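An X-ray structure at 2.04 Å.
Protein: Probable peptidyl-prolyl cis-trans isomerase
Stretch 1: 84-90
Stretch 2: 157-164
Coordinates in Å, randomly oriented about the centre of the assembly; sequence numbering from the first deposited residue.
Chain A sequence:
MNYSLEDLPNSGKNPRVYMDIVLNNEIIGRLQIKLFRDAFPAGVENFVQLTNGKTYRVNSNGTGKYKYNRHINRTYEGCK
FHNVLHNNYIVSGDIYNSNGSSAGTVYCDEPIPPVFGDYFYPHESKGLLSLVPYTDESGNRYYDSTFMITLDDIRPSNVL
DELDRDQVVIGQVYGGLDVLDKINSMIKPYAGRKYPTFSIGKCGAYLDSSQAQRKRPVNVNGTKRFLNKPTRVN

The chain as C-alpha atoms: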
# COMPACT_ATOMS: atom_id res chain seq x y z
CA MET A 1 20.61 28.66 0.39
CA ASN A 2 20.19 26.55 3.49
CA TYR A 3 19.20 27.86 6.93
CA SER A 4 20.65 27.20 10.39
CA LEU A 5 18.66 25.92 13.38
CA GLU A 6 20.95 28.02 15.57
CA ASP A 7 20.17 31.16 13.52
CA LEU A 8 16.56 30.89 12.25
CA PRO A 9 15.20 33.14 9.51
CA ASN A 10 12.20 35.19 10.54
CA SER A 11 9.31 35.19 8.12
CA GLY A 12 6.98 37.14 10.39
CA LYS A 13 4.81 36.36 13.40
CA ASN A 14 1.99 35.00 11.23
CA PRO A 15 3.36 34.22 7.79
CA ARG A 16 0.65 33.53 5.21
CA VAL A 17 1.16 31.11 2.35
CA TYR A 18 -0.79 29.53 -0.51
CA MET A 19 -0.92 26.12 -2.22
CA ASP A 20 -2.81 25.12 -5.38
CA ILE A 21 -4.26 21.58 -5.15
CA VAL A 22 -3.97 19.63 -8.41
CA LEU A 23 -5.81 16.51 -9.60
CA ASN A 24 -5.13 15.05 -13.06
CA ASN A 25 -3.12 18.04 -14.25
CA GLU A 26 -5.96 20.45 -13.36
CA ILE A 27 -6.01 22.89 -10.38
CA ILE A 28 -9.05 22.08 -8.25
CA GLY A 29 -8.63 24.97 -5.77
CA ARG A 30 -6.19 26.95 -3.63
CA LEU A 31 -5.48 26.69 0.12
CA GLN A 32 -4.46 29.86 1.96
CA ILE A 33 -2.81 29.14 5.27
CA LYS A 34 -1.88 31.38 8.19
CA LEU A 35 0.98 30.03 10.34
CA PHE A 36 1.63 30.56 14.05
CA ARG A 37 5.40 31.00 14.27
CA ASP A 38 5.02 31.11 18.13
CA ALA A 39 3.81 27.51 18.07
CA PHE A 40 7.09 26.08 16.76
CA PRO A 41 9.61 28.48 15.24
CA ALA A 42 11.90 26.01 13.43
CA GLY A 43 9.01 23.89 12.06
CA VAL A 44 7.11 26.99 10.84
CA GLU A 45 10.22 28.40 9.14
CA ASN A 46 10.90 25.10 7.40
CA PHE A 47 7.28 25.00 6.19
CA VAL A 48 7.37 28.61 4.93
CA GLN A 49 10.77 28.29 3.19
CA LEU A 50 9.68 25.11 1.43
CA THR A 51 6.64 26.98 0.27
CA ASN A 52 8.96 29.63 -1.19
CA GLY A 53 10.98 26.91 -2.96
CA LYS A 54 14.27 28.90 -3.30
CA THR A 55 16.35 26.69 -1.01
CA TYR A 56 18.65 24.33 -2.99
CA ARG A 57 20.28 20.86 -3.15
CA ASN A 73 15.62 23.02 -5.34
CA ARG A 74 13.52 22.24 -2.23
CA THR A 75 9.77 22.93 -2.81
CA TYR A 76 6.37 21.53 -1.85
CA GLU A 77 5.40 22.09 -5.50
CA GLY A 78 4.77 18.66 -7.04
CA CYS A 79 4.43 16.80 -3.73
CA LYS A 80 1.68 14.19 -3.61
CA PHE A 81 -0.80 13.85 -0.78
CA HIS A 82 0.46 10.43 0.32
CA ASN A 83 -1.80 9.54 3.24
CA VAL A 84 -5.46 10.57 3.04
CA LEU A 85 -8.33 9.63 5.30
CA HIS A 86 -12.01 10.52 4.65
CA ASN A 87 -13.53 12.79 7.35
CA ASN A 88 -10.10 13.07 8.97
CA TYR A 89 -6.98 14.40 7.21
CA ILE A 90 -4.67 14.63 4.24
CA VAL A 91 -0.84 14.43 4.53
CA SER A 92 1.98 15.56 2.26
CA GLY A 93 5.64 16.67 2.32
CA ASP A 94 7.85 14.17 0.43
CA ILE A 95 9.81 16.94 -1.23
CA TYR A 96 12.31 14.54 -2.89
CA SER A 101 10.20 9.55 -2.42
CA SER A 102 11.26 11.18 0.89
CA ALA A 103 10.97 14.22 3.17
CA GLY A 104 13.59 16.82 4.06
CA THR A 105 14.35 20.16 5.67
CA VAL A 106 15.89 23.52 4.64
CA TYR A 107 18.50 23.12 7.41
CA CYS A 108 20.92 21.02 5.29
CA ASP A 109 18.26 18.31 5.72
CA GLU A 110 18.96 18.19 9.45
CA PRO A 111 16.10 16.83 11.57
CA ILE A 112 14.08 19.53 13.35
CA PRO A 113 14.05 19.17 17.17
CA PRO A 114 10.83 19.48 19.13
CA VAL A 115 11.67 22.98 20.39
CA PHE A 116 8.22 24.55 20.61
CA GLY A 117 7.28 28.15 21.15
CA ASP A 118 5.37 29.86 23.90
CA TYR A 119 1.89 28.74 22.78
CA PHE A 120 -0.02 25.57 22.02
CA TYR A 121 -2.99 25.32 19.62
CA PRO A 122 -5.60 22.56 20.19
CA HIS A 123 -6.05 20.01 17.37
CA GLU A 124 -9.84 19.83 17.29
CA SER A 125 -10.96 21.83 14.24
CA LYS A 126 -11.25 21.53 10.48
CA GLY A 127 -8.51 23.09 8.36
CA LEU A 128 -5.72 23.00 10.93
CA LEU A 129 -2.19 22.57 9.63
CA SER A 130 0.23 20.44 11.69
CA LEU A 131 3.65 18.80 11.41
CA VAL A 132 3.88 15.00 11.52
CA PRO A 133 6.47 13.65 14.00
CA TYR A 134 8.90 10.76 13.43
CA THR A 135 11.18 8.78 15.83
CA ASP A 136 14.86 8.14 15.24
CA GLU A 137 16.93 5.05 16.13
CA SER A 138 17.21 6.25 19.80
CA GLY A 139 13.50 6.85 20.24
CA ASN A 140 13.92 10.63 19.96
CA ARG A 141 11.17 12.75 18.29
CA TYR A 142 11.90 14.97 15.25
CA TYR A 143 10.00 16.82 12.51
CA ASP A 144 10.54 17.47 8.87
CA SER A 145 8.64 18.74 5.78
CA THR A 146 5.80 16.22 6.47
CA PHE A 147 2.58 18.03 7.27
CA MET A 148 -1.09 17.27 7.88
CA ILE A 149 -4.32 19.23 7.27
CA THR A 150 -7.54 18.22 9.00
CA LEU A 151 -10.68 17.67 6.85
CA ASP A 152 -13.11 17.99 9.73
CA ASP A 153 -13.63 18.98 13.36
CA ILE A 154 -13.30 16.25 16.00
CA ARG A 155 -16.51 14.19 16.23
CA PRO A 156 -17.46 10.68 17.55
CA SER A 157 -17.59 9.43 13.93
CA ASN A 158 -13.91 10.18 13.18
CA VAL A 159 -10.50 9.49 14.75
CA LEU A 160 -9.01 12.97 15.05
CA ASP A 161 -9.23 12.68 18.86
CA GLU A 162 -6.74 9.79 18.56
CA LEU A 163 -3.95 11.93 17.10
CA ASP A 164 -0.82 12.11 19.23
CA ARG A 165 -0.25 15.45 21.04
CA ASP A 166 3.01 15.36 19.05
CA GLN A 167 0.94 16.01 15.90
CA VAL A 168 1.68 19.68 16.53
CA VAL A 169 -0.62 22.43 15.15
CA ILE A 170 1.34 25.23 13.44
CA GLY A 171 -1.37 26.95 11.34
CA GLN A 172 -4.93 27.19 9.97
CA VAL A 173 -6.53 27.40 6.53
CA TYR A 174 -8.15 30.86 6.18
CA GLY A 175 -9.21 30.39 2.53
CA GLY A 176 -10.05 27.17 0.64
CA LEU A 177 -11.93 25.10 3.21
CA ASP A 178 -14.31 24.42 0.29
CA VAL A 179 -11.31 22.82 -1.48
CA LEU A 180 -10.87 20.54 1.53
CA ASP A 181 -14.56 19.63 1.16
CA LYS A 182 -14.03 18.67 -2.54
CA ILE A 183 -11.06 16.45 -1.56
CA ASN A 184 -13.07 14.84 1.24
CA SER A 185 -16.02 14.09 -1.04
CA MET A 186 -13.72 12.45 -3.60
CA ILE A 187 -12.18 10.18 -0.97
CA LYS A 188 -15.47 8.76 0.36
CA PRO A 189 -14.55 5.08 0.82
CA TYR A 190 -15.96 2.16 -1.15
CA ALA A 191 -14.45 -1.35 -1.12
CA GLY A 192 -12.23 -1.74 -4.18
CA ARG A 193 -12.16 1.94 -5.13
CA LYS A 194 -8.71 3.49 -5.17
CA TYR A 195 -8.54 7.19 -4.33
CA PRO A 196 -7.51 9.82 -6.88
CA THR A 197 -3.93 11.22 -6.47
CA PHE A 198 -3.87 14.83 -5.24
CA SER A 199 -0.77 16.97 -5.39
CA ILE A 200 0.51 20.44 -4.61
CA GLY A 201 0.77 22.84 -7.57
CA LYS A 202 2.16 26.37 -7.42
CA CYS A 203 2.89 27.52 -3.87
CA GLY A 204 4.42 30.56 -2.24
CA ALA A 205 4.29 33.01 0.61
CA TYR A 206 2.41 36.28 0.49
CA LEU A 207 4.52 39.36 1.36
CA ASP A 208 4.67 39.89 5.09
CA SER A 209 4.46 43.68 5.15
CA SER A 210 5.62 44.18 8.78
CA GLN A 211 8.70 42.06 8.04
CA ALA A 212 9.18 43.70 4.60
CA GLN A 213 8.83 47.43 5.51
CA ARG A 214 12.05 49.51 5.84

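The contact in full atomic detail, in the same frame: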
# COMPACT_ATOMS: atom_id res chain seq x y z
N VAL A 84 -4.20 9.84 3.08
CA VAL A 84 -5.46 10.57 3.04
C VAL A 84 -6.50 9.71 3.72
O VAL A 84 -6.49 8.46 3.57
CB VAL A 84 -5.92 10.98 1.61
CG1 VAL A 84 -4.86 11.86 0.92
CG2 VAL A 84 -6.29 9.75 0.73
N LEU A 85 -7.35 10.35 4.52
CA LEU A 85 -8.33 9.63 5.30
C LEU A 85 -9.62 10.43 5.36
O LEU A 85 -9.65 11.51 5.99
CB LEU A 85 -7.79 9.32 6.72
CG LEU A 85 -8.72 8.47 7.59
CD1 LEU A 85 -8.96 7.10 6.93
CD2 LEU A 85 -8.24 8.34 9.07
N HIS A 86 -10.66 9.91 4.69
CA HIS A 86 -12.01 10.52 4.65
C HIS A 86 -12.46 10.97 6.03
O HIS A 86 -12.33 10.22 7.02
CB HIS A 86 -13.02 9.55 3.98
CG HIS A 86 -14.43 10.07 3.89
ND1 HIS A 86 -14.83 11.00 2.96
CD2 HIS A 86 -15.54 9.71 4.57
CE1 HIS A 86 -16.12 11.25 3.12
NE2 HIS A 86 -16.58 10.47 4.08
N ASN A 87 -13.00 12.19 6.10
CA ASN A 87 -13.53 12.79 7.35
C ASN A 87 -12.46 13.01 8.41
O ASN A 87 -12.79 13.27 9.58
CB ASN A 87 -14.67 11.95 7.97
CG ASN A 87 -15.98 12.08 7.24
OD1 ASN A 87 -16.90 11.28 7.47
ND2 ASN A 87 -16.09 13.06 6.38
N ASN A 88 -11.19 12.91 8.02
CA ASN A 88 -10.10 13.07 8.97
C ASN A 88 -9.03 14.04 8.51
O ASN A 88 -9.00 15.18 8.99
CB ASN A 88 -9.48 11.73 9.39
CG ASN A 88 -10.40 10.94 10.25
OD1 ASN A 88 -10.29 10.95 11.50
ND2 ASN A 88 -11.35 10.25 9.61
N TYR A 89 -8.19 13.61 7.58
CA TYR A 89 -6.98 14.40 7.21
C TYR A 89 -6.42 14.07 5.86
O TYR A 89 -6.75 13.02 5.26
CB TYR A 89 -5.85 14.26 8.26
CG TYR A 89 -5.51 12.80 8.63
CD1 TYR A 89 -4.81 11.99 7.74
CD2 TYR A 89 -5.88 12.27 9.87
CE1 TYR A 89 -4.49 10.64 8.08
CE2 TYR A 89 -5.57 10.92 10.22
CZ TYR A 89 -4.89 10.13 9.30
OH TYR A 89 -4.60 8.82 9.62
N ILE A 90 -5.54 14.95 5.38
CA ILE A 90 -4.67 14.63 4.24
C ILE A 90 -3.24 14.95 4.70
O ILE A 90 -3.06 15.80 5.56
CB ILE A 90 -5.04 15.45 2.99
CG1 ILE A 90 -4.98 16.96 3.28
CG2 ILE A 90 -6.42 15.04 2.42
CD1 ILE A 90 -5.26 17.80 2.05
N SER A 157 -17.71 10.22 15.17
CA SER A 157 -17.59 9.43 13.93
C SER A 157 -16.20 9.42 13.27
O SER A 157 -15.98 8.68 12.28
CB SER A 157 -18.64 9.89 12.91
OG SER A 157 -18.68 11.31 12.85
N ASN A 158 -15.26 10.22 13.77
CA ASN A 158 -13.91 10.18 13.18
C ASN A 158 -12.85 9.85 14.23
O ASN A 158 -13.19 9.62 15.40
CB ASN A 158 -13.58 11.47 12.39
CG ASN A 158 -13.57 12.73 13.25
OD1 ASN A 158 -13.07 12.72 14.38
ND2 ASN A 158 -14.11 13.82 12.72
N VAL A 159 -11.59 9.84 13.84
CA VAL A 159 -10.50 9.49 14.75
C VAL A 159 -9.48 10.60 14.98
O VAL A 159 -8.33 10.34 15.34
CB VAL A 159 -9.80 8.17 14.34
CG1 VAL A 159 -10.73 6.97 14.62
CG2 VAL A 159 -9.30 8.17 12.89
N LEU A 160 -9.90 11.84 14.80
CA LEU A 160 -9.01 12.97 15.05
C LEU A 160 -8.66 13.09 16.54
O LEU A 160 -7.55 13.51 16.87
CB LEU A 160 -9.59 14.28 14.49
CG LEU A 160 -9.75 14.37 12.97
CD1 LEU A 160 -10.33 15.72 12.59
CD2 LEU A 160 -8.43 14.09 12.23
N ASP A 161 -9.57 12.69 17.43
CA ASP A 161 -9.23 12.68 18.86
C ASP A 161 -8.10 11.71 19.22
O ASP A 161 -7.54 11.79 20.31
CB ASP A 161 -10.44 12.52 19.78
CG ASP A 161 -11.19 11.23 19.56
OD1 ASP A 161 -10.64 10.26 18.97
OD2 ASP A 161 -12.36 11.20 19.98
N GLU A 162 -7.76 10.81 18.29
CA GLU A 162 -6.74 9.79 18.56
C GLU A 162 -5.35 10.24 18.17
O GLU A 162 -4.37 9.54 18.44
CB GLU A 162 -7.08 8.47 17.85
CG GLU A 162 -8.26 7.71 18.47
CD GLU A 162 -8.72 6.50 17.64
OE1 GLU A 162 -7.92 5.98 16.82
OE2 GLU A 162 -9.90 6.10 17.79
N LEU A 163 -5.25 11.42 17.53
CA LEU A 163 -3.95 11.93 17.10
C LEU A 163 -3.08 12.18 18.31
O LEU A 163 -3.56 12.69 19.31
CB LEU A 163 -4.08 13.21 16.27
CG LEU A 163 -4.70 13.11 14.85
CD1 LEU A 163 -4.99 14.51 14.30
CD2 LEU A 163 -3.81 12.32 13.88
N ASP A 164 -1.79 11.83 18.20
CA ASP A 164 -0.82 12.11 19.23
C ASP A 164 -0.68 13.63 19.43
O ASP A 164 -0.70 14.40 18.47
CB ASP A 164 0.52 11.50 18.84
CG ASP A 164 1.45 11.31 20.03
OD1 ASP A 164 2.08 12.31 20.44
OD2 ASP A 164 1.58 10.17 20.53

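The contact between the strand-turn-strand segment 84-90 and the segment 157-164 is small, burying 298 Å² in total, and its apolar part is organised around Tyr 89 and Leu 160. The CA-to-CB bond of Tyr 89 points toward the second stretch, and with chi1 in the p well its ring lies alongside the leucines there. CD2 of Leu 160 meets the edge of the ring, near its plane, at 3.9 Å from CD2 of Tyr 89. Leu 160 sets out sideways from its CA, but its m,t rotamer brings the end of the side chain nearer to the first stretch. Leu 163 adds a looser contact, its CD2 lying 4.3 Å from CE2 of Tyr 89. These two leucines are brought to the same ring by the short 3-10 segment 160-162, where the backbone bonds from Glu 162 N to Val 159 O (3.0 Å) and from Leu 163 N to Leu 160 O (3.2 Å) tighten the chain. Asp 161 and Glu 162, between them, are exposed and make no contact with the first stretch, as suits their charged side chains.

A second apolar contact lies further out, where CD2 of Leu 85 packs against CG2 of Val 159 at 4.0 Å. Leu 85 also anchors the turn that carries the polar residues: its N donates to Tyr 89 O (2.8 Å), while its O accepts from both Tyr 89 N (3.0 Å) and Asn 88 N (2.9 Å).

Asn 88, whose cover by the other stretch is the largest in the contact, provides its one assigned cross-stretch hydrogen bond. Val 159 N donates to Asn 88 OD1 at 2.9 Å with an angle of 153°. The other end of the amide is held within its own turn, Asn 88 ND2 donating to His 86 O at 2.8 Å. An asparagine suits this buried position because its amide can accept from one stretch and donate to the other at once. OD1 of Asn 88 also lies 3.3 Å from CG2 of Val 159, so the valine's side chain packs beside the bond made by its own backbone. Leu 160 N is 3.4 Å from Asn 88 OD1, but the angle is poor; it instead makes a weak bond of 3.3 Å to Asn 158 OD1.

At the polar edge, the CA-to-CB bond of Asn 158 points toward the first stretch, its CB 3.4 Å from both Asn 88 OD1 and Asn 87 O. Asn 87, with a phi of 65°, turns the chain here and presents that carbonyl to the second stretch.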